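Local coordinates for protein molybdopterin converting factor, subunit 1 (MoaD) (Helicobacter pylori, PDB 3RPF) that probably serves as the small, ubiquitin-like sulfur-carrier subunit of molybdopterin synthase, pairing with the catalytic subunit during molybdenum cofactor synthesis, at residues 44-49 with 66-71. Residues are numbered along the deposited sequence; the frame is centred on the assembly and turned at random.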
ATOM      1  N   ALA D  44      27.879   0.905 -12.016  1.00 48.94           N
ATOM      2  CA  ALA D  44      27.304   0.366 -13.250  1.00 45.08           C
ATOM      3  C   ALA D  44      27.451   1.422 -14.343  1.00 50.97           C
ATOM      4  O   ALA D  44      27.727   2.588 -14.038  1.00 55.04           O
ATOM      5  CB  ALA D  44      25.830   0.010 -13.048  1.00 46.61           C
ATOM      6  N   ILE D  45      27.278   1.038 -15.608  1.00 50.31           N
ATOM      7  CA  ILE D  45      27.501   1.960 -16.727  0.67 48.95           C
ATOM      8  C   ILE D  45      26.320   2.016 -17.700  1.00 52.86           C
ATOM      9  O   ILE D  45      25.796   0.970 -18.109  1.00 53.08           O
ATOM     10  CB  ILE D  45      28.762   1.581 -17.555  0.67 54.88           C
ATOM     11  CG1 ILE D  45      29.952   1.207 -16.657  0.67 51.95           C
ATOM     12  CG2 ILE D  45      29.140   2.713 -18.507  0.67 55.42           C
ATOM     13  CD1 ILE D  45      30.534   2.353 -15.862  0.67 43.96           C
ATOM     14  N   ALA D  46      25.925   3.227 -18.085  1.00 46.79           N
ATOM     15  CA  ALA D  46      24.911   3.421 -19.108  1.00 52.93           C
ATOM     16  C   ALA D  46      25.555   4.017 -20.354  1.00 59.65           C
ATOM     17  O   ALA D  46      26.264   5.027 -20.282  1.00 58.08           O
ATOM     18  CB  ALA D  46      23.809   4.333 -18.600  1.00 53.72           C
ATOM     19  N   LEU D  47      25.326   3.379 -21.495  1.00 64.63           N
ATOM     20  CA  LEU D  47      25.764   3.938 -22.767  1.00 61.77           C
ATOM     21  C   LEU D  47      24.557   4.592 -23.409  1.00 58.01           C
ATOM     22  O   LEU D  47      23.606   3.911 -23.779  1.00 58.52           O
ATOM     23  CB  LEU D  47      26.330   2.853 -23.679  1.00 67.24           C
ATOM     24  N   ASN D  48      24.582   5.916 -23.508  1.00 53.29           N
ATOM     25  CA  ASN D  48      23.453   6.663 -24.058  1.00 53.79           C
ATOM     26  C   ASN D  48      22.145   6.423 -23.301  1.00 55.65           C
ATOM     27  O   ASN D  48      21.106   6.114 -23.892  1.00 52.79           O
ATOM     28  CB  ASN D  48      23.299   6.354 -25.546  1.00 59.29           C
ATOM     29  CG  ASN D  48      24.558   6.700 -26.338  1.00 58.58           C
ATOM     30  OD1 ASN D  48      25.137   7.772 -26.160  1.00 57.00           O
ATOM     31  ND2 ASN D  48      24.988   5.788 -27.209  1.00 59.72           N
ATOM     32  N   ASP D  49      22.203   6.589 -21.985  1.00 57.19           N
ATOM     33  CA  ASP D  49      21.029   6.452 -21.129  1.00 54.31           C
ATOM     34  C   ASP D  49      20.490   5.024 -21.060  1.00 56.52           C
ATOM     35  O   ASP D  49      19.350   4.816 -20.659  1.00 60.34           O
ATOM     36  CB  ASP D  49      19.909   7.408 -21.564  1.00 53.49           C
ATOM     37  CG  ASP D  49      20.341   8.869 -21.563  1.00 54.64           C
ATOM     38  OD1 ASP D  49      21.270   9.238 -20.807  1.00 45.12           O
ATOM     39  OD2 ASP D  49      19.730   9.656 -22.317  1.00 58.27           O
ATOM     40  N   SER D  66      27.896   6.977 -19.030  1.00 50.91           N
ATOM     41  CA  SER D  66      27.558   7.436 -17.681  1.00 51.24           C
ATOM     42  C   SER D  66      27.838   6.422 -16.564  1.00 50.68           C
ATOM     43  O   SER D  66      27.415   5.265 -16.634  1.00 49.52           O
ATOM     44  CB  SER D  66      26.089   7.874 -17.623  1.00 45.27           C
ATOM     45  OG  SER D  66      25.849   8.916 -18.552  1.00 51.27           O
ATOM     46  N   LEU D  67      28.549   6.884 -15.537  1.00 46.69           N
ATOM     47  CA  LEU D  67      28.905   6.066 -14.380  1.00 46.59           C
ATOM     48  C   LEU D  67      27.878   6.242 -13.262  1.00 49.98           C
ATOM     49  O   LEU D  67      27.603   7.369 -12.835  1.00 45.73           O
ATOM     50  CB  LEU D  67      30.300   6.427 -13.864  1.00 48.83           C
ATOM     51  CG  LEU D  67      31.518   5.805 -14.557  1.00 53.75           C
ATOM     52  CD1 LEU D  67      31.994   6.676 -15.715  1.00 56.18           C
ATOM     53  CD2 LEU D  67      32.654   5.557 -13.569  1.00 51.40           C
ATOM     54  N   LEU D  68      27.342   5.120 -12.779  1.00 42.95           N
ATOM     55  CA  LEU D  68      26.258   5.119 -11.802  1.00 38.47           C
ATOM     56  C   LEU D  68      26.642   4.345 -10.541  1.00 42.74           C
ATOM     57  O   LEU D  68      26.695   3.113 -10.554  1.00 47.42           O
ATOM     58  CB  LEU D  68      25.000   4.496 -12.420  1.00 39.91           C
ATOM     59  CG  LEU D  68      24.655   4.956 -13.837  1.00 48.98           C
ATOM     60  CD1 LEU D  68      23.344   4.351 -14.304  1.00 51.45           C
ATOM     61  CD2 LEU D  68      24.591   6.466 -13.902  1.00 51.81           C
ATOM     62  N   PRO D  69      26.917   5.071  -9.447  1.00 40.30           N
ATOM     63  CA  PRO D  69      27.246   4.498  -8.138  1.00 41.57           C
ATOM     64  C   PRO D  69      26.004   3.859  -7.521  1.00 38.44           C
ATOM     65  O   PRO D  69      24.900   4.113  -8.000  1.00 33.16           O
ATOM     66  CB  PRO D  69      27.649   5.727  -7.312  1.00 46.38           C
ATOM     67  CG  PRO D  69      27.862   6.833  -8.300  1.00 45.34           C
ATOM     68  CD  PRO D  69      26.939   6.542  -9.425  1.00 43.89           C
ATOM     69  N   PRO D  70      26.176   3.042  -6.470  1.00 38.18           N
ATOM     70  CA  PRO D  70      25.011   2.420  -5.823  1.00 36.65           C
ATOM     71  C   PRO D  70      23.928   3.453  -5.449  1.00 36.97           C
ATOM     72  O   PRO D  70      24.258   4.554  -4.994  1.00 38.38           O
ATOM     73  CB  PRO D  70      25.609   1.785  -4.565  1.00 40.56           C
ATOM     74  CG  PRO D  70      27.052   1.529  -4.926  1.00 42.90           C
ATOM     75  CD  PRO D  70      27.453   2.645  -5.848  1.00 35.19           C
ATOM     76  N   VAL D  71      22.661   3.074  -5.606  1.00 37.21           N
ATOM     77  CA  VAL D  71      21.523   3.998  -5.515  1.00 31.01           C
ATOM     78  C   VAL D  71      20.749   3.845  -4.210  1.00 31.39           C
ATOM     79  O   VAL D  71      20.921   2.852  -3.493  1.00 33.91           O
ATOM     80  CB  VAL D  71      20.549   3.769  -6.688  1.00 34.03           C
ATOM     81  CG1 VAL D  71      21.280   3.921  -8.025  1.00 35.53           C
ATOM     82  CG2 VAL D  71      19.916   2.389  -6.588  1.00 30.65           C
TER
HETATM   83  O   HOH W   1      24.948   7.799 -20.904  1.00 36.00           O
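I45 and L67 face each other as a non-hydrogen-bonded antiparallel pair, an example of a position joined by side-chain packing and a CA-H...O contact between hydrogen-bonded neighbours. The side chain of I45, in one of its two modelled conformers, can be followed outward. CB lies 4.0 Å from S66 O, and CG2, anti to the backbone N, comes closer to that same oxygen, at 3.6 Å. Chi1 (-44°) sets CG1 beside the backbone N, and chi2 (-68°) turns CD1 toward the neighbouring strand, where in this conformer it packs against L67 CG at 3.8 Å; the I45 and L67 side chains leave the sheet together, flank against flank. S66 O also accepts a CA-H...O contact from I45 CA (3.3 Å) and a hydrogen bond from A46 N.

The hydrogen-bonded pairs flank this one. A46 and S66 exchange two bonds, the S66 N to A46 O one being 2.8 Å long; A44 and L68 exchange two more. On the opposite face of the sheet, L68 CD1 reaches A46 CB at 4.3 Å. At the turn, one water donates to A46 O, accepts from D49 N and hydrogen-bonds S66 OG, which R6 also grips.

The catalytic subunit of molybdopterin synthase packs its L141 on A44 and its Y54 on S66, and hydrogen-bonds the backbone of P69, P70 and V71. Within this ubiquitin-like fold, strand 64-68 runs between 44-47 and its parallel neighbour 4-7, whose V5 and F7 meet L67, while 51-52 flanks 44-47 on its other edge.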